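Local atomic coordinates of contact-dependent inhibitor I (Escherichia coli NC101, PDB entry 5I4Q), a protein that probably serves as the immunity protein of a contact-dependent growth inhibition system, binding the toxin CdiA and neutralising its activity. Residues K22-E33 with Y70-L79. Residues are numbered along the deposited sequence; the frame is centred on the assembly and turned at random.
Sequences KRNLRLYEECIE and YKPGKRIQDL
Leu25 packs into the chain that leads into helix 74-82: its CD1 lies 3.8 Å from Tyr70 CE1 and 3.9 Å from Pro72 CB, while its CD2 turns to Ile76 CG2. Leu61 and Met64 of helix 44-66 close in on the same leucine, making this the dense, buried part of the contact. Two turns further along, Ile32 CG2 and Leu79 CD1 meet tip to tip, 3.6 Å apart, with Trp104 against both.

The outer side is polar and looser. Arg75 holds its chain straight (chi2 167°, chi3 177°), crosses Glu29 and Glu33 at about right angles and offers NH1 to both. The bond from Arg75 NH1 to Glu29 OE1 is 3.1 Å, bent at 138°, and meets the oxygen from above the carboxylate plane; the one to Glu33 OE2, at 3.4 Å, is weak. Glu29 also lays its CG against Ile76 CD1 (3.9 Å), so its chain bridges the apolar and charged layers. At the other end, exposed Lys22 merely brushes the Tyr70 hydroxyl.

Arg75 also makes a cation-pi contact with Trp104. Apolar packing thus joins helix 4-40 to helix 74-82, and at the solvent side one guanidinium probably offsets two carboxylates only in part.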
loop_
_atom_site.group_PDB
_atom_site.type_symbol
_atom_site.label_atom_id
_atom_site.label_comp_id
_atom_site.label_asym_id
_atom_site.label_seq_id
_atom_site.Cartn_x
_atom_site.Cartn_y
_atom_site.Cartn_z
ATOM N N LYS B 22 -1.290 -8.910 3.268
ATOM C CA LYS B 22 -2.564 -9.598 3.582
ATOM C C LYS B 22 -2.351 -11.087 3.899
ATOM O O LYS B 22 -3.036 -11.655 4.759
ATOM C CB LYS B 22 -3.578 -9.468 2.469
ATOM C CG LYS B 22 -4.162 -8.059 2.274
ATOM C CD LYS B 22 -5.192 -8.091 1.120
ATOM C CE LYS B 22 -5.601 -6.702 0.640
ATOM N NZ LYS B 22 -6.570 -6.118 1.568
ATOM N N ARG B 23 -1.417 -11.700 3.182
ATOM C CA ARG B 23 -1.077 -13.065 3.452
ATOM C C ARG B 23 -0.442 -13.191 4.811
ATOM O O ARG B 23 -0.698 -14.113 5.538
ATOM C CB ARG B 23 -0.104 -13.601 2.413
ATOM C CG ARG B 23 -0.778 -13.919 1.124
ATOM C CD ARG B 23 0.243 -14.232 0.061
ATOM N NE ARG B 23 -0.423 -14.245 -1.211
ATOM C CZ ARG B 23 0.152 -14.417 -2.381
ATOM N NH1 ARG B 23 1.446 -14.620 -2.486
ATOM N NH2 ARG B 23 -0.594 -14.406 -3.449
ATOM N N ASN B 24 0.445 -12.282 5.133
ATOM C CA ASN B 24 1.062 -12.339 6.424
ATOM C C ASN B 24 0.015 -12.172 7.520
ATOM O O ASN B 24 0.082 -12.850 8.530
ATOM C CB ASN B 24 2.151 -11.311 6.534
ATOM C CG ASN B 24 3.403 -11.673 5.749
ATOM O OD1 ASN B 24 3.871 -12.780 5.824
ATOM N ND2 ASN B 24 3.982 -10.696 5.044
ATOM N N LEU B 25 -0.933 -11.267 7.320
ATOM C CA LEU B 25 -2.025 -11.043 8.245
ATOM C C LEU B 25 -2.879 -12.306 8.467
ATOM O O LEU B 25 -3.286 -12.569 9.602
ATOM C CB LEU B 25 -2.895 -9.860 7.825
ATOM C CG LEU B 25 -2.260 -8.483 8.114
ATOM C CD1 LEU B 25 -3.110 -7.387 7.572
ATOM C CD2 LEU B 25 -2.000 -8.204 9.577
ATOM N N ARG B 26 -3.094 -13.102 7.420
ATOM C CA ARG B 26 -3.810 -14.364 7.547
ATOM C C ARG B 26 -3.071 -15.302 8.486
ATOM O O ARG B 26 -3.710 -15.924 9.291
ATOM C CB ARG B 26 -3.990 -15.108 6.218
ATOM C CG ARG B 26 -4.914 -14.469 5.178
ATOM C CD ARG B 26 -4.982 -15.255 3.840
ATOM N NE ARG B 26 -5.612 -16.578 4.035
ATOM C CZ ARG B 26 -4.972 -17.723 4.300
ATOM N NH1 ARG B 26 -5.681 -18.837 4.471
ATOM N NH2 ARG B 26 -3.639 -17.779 4.391
ATOM N N LEU B 27 -1.756 -15.439 8.355
ATOM C CA LEU B 27 -0.948 -16.239 9.286
ATOM C C LEU B 27 -1.011 -15.723 10.719
ATOM O O LEU B 27 -1.066 -16.508 11.627
ATOM C CB LEU B 27 0.528 -16.294 8.892
ATOM C CG LEU B 27 0.906 -17.005 7.579
ATOM C CD1 LEU B 27 2.309 -16.645 7.080
ATOM C CD2 LEU B 27 0.766 -18.505 7.737
ATOM N N TYR B 28 -0.972 -14.406 10.932
ATOM C CA TYR B 28 -1.060 -13.878 12.293
ATOM C C TYR B 28 -2.415 -14.275 12.849
ATOM O O TYR B 28 -2.503 -14.755 13.931
ATOM C CB TYR B 28 -0.849 -12.370 12.351
ATOM C CG TYR B 28 0.590 -11.897 12.473
ATOM C CD1 TYR B 28 1.373 -11.713 11.381
ATOM C CD2 TYR B 28 1.102 -11.505 13.676
ATOM C CE1 TYR B 28 2.661 -11.236 11.510
ATOM C CE2 TYR B 28 2.361 -11.063 13.812
ATOM C CZ TYR B 28 3.155 -10.943 12.737
ATOM O OH TYR B 28 4.423 -10.458 12.902
ATOM N N GLU B 29 -3.453 -14.135 12.047
ATOM C CA GLU B 29 -4.814 -14.423 12.464
ATOM C C GLU B 29 -4.967 -15.877 12.889
ATOM O O GLU B 29 -5.524 -16.162 13.933
ATOM C CB GLU B 29 -5.822 -14.063 11.357
ATOM C CG GLU B 29 -7.071 -13.357 11.863
ATOM C CD GLU B 29 -8.111 -13.075 10.786
ATOM O OE1 GLU B 29 -8.983 -13.955 10.591
ATOM O OE2 GLU B 29 -8.074 -11.979 10.177
ATOM N N GLU B 30 -4.433 -16.784 12.103
ATOM C CA GLU B 30 -4.519 -18.201 12.399
ATOM C C GLU B 30 -3.743 -18.541 13.665
ATOM O O GLU B 30 -4.260 -19.212 14.541
ATOM C CB GLU B 30 -3.997 -19.025 11.204
ATOM C CG GLU B 30 -4.976 -19.091 10.015
ATOM C CD GLU B 30 -4.361 -19.570 8.673
ATOM O OE1 GLU B 30 -3.266 -20.188 8.666
ATOM O OE2 GLU B 30 -4.979 -19.314 7.601
ATOM N N CYS B 31 -2.503 -18.070 13.751
ATOM C CA CYS B 31 -1.626 -18.326 14.900
ATOM C C CYS B 31 -2.248 -17.803 16.242
ATOM O O CYS B 31 -2.216 -18.452 17.288
ATOM C CB CYS B 31 -0.267 -17.685 14.631
ATOM S SG CYS B 31 1.120 -18.532 15.398
ATOM N N ILE B 32 -2.870 -16.644 16.173
ATOM C CA ILE B 32 -3.557 -16.081 17.303
ATOM C C ILE B 32 -4.800 -16.892 17.687
ATOM O O ILE B 32 -5.014 -17.078 18.867
ATOM C CB ILE B 32 -3.963 -14.642 17.029
ATOM C CG1 ILE B 32 -2.717 -13.759 16.986
ATOM C CG2 ILE B 32 -4.974 -14.193 18.053
ATOM C CD1 ILE B 32 -2.982 -12.385 16.381
ATOM N N GLU B 33 -5.588 -17.373 16.709
ATOM C CA GLU B 33 -6.775 -18.212 16.986
ATOM C C GLU B 33 -6.383 -19.451 17.795
ATOM O O GLU B 33 -7.098 -19.862 18.690
ATOM C CB GLU B 33 -7.454 -18.688 15.701
ATOM C CG GLU B 33 -8.242 -17.645 14.923
ATOM C CD GLU B 33 -8.832 -18.197 13.613
ATOM O OE1 GLU B 33 -8.224 -19.111 12.989
ATOM O OE2 GLU B 33 -9.908 -17.708 13.207
ATOM N N TYR B 70 -0.231 0.727 8.168
ATOM C CA TYR B 70 -1.030 -0.225 7.426
ATOM C C TYR B 70 -2.263 -0.496 8.255
ATOM O O TYR B 70 -2.181 -0.985 9.373
ATOM C CB TYR B 70 -0.277 -1.498 7.054
ATOM C CG TYR B 70 -1.155 -2.390 6.158
ATOM C CD1 TYR B 70 -2.123 -3.236 6.706
ATOM C CD2 TYR B 70 -1.049 -2.326 4.776
ATOM C CE1 TYR B 70 -2.932 -4.002 5.887
ATOM C CE2 TYR B 70 -1.871 -3.089 3.953
ATOM C CZ TYR B 70 -2.801 -3.921 4.517
ATOM O OH TYR B 70 -3.601 -4.618 3.722
ATOM N N LYS B 71 -3.423 -0.190 7.695
ATOM C CA LYS B 71 -4.701 -0.363 8.392
ATOM C C LYS B 71 -5.270 -1.743 8.001
ATOM O O LYS B 71 -5.549 -1.979 6.852
ATOM C CB LYS B 71 -5.644 0.789 8.011
ATOM C CG LYS B 71 -6.968 0.786 8.773
ATOM C CD LYS B 71 -7.938 1.872 8.276
ATOM C CE LYS B 71 -9.276 1.902 9.047
ATOM N NZ LYS B 71 -10.250 0.819 8.679
ATOM N N PRO B 72 -5.370 -2.696 8.949
ATOM C CA PRO B 72 -5.822 -4.041 8.617
ATOM C C PRO B 72 -7.361 -4.183 8.654
ATOM O O PRO B 72 -8.043 -3.221 8.935
ATOM C CB PRO B 72 -5.169 -4.874 9.738
ATOM C CG PRO B 72 -5.287 -3.984 10.919
ATOM C CD PRO B 72 -4.985 -2.608 10.353
ATOM N N GLY B 73 -7.882 -5.389 8.405
ATOM C CA GLY B 73 -9.312 -5.673 8.557
ATOM C C GLY B 73 -9.806 -5.485 9.985
ATOM O O GLY B 73 -9.062 -5.661 10.915
ATOM N N LYS B 74 -11.083 -5.142 10.136
ATOM C CA LYS B 74 -11.746 -4.899 11.432
ATOM C C LYS B 74 -11.400 -5.910 12.515
ATOM O O LYS B 74 -11.187 -5.544 13.655
ATOM C CB LYS B 74 -13.267 -4.883 11.227
ATOM C CG LYS B 74 -14.111 -4.569 12.463
ATOM C CD LYS B 74 -14.186 -3.075 12.792
ATOM C CE LYS B 74 -14.792 -2.820 14.184
ATOM N NZ LYS B 74 -16.238 -3.177 14.307
ATOM N N ARG B 75 -11.342 -7.173 12.154
ATOM C CA ARG B 75 -11.003 -8.205 13.097
ATOM C C ARG B 75 -9.666 -8.000 13.790
ATOM O O ARG B 75 -9.572 -8.058 15.035
ATOM C CB ARG B 75 -11.027 -9.572 12.415
ATOM C CG ARG B 75 -11.567 -10.656 13.322
ATOM C CD ARG B 75 -11.871 -11.928 12.555
ATOM N NE ARG B 75 -12.312 -12.938 13.510
ATOM C CZ ARG B 75 -11.672 -14.064 13.803
ATOM N NH1 ARG B 75 -10.542 -14.395 13.187
ATOM N NH2 ARG B 75 -12.187 -14.882 14.710
ATOM N N ILE B 76 -8.637 -7.811 12.971
ATOM C CA ILE B 76 -7.294 -7.509 13.453
ATOM C C ILE B 76 -7.246 -6.129 14.164
ATOM O O ILE B 76 -6.577 -6.005 15.147
ATOM C CB ILE B 76 -6.304 -7.510 12.285
ATOM C CG1 ILE B 76 -6.251 -8.891 11.623
ATOM C CG2 ILE B 76 -4.920 -7.046 12.717
ATOM C CD1 ILE B 76 -5.417 -9.885 12.407
ATOM N N GLN B 77 -7.955 -5.118 13.687
ATOM C CA GLN B 77 -8.056 -3.842 14.406
ATOM C C GLN B 77 -8.635 -3.981 15.804
ATOM O O GLN B 77 -8.119 -3.417 16.744
ATOM C CB GLN B 77 -8.888 -2.828 13.665
ATOM C CG GLN B 77 -8.104 -1.714 13.013
ATOM C CD GLN B 77 -8.955 -0.939 12.005
ATOM O OE1 GLN B 77 -9.297 -1.453 10.927
ATOM N NE2 GLN B 77 -9.300 0.290 12.344
ATOM N N ASP B 78 -9.707 -4.738 15.938
ATOM C CA ASP B 78 -10.284 -5.027 17.235
ATOM C C ASP B 78 -9.330 -5.785 18.106
ATOM O O ASP B 78 -9.183 -5.449 19.281
ATOM C CB ASP B 78 -11.582 -5.813 17.106
ATOM C CG ASP B 78 -12.710 -4.975 16.525
ATOM O OD1 ASP B 78 -12.646 -3.706 16.543
ATOM O OD2 ASP B 78 -13.670 -5.589 16.029
ATOM N N LEU B 79 -8.647 -6.758 17.538
ATOM C CA LEU B 79 -7.637 -7.461 18.279
ATOM C C LEU B 79 -6.517 -6.553 18.799
ATOM O O LEU B 79 -6.097 -6.684 19.965
ATOM C CB LEU B 79 -7.003 -8.565 17.447
ATOM C CG LEU B 79 -5.921 -9.244 18.304
ATOM C CD1 LEU B 79 -6.117 -10.751 18.312
ATOM C CD2 LEU B 79 -4.494 -8.827 17.952
#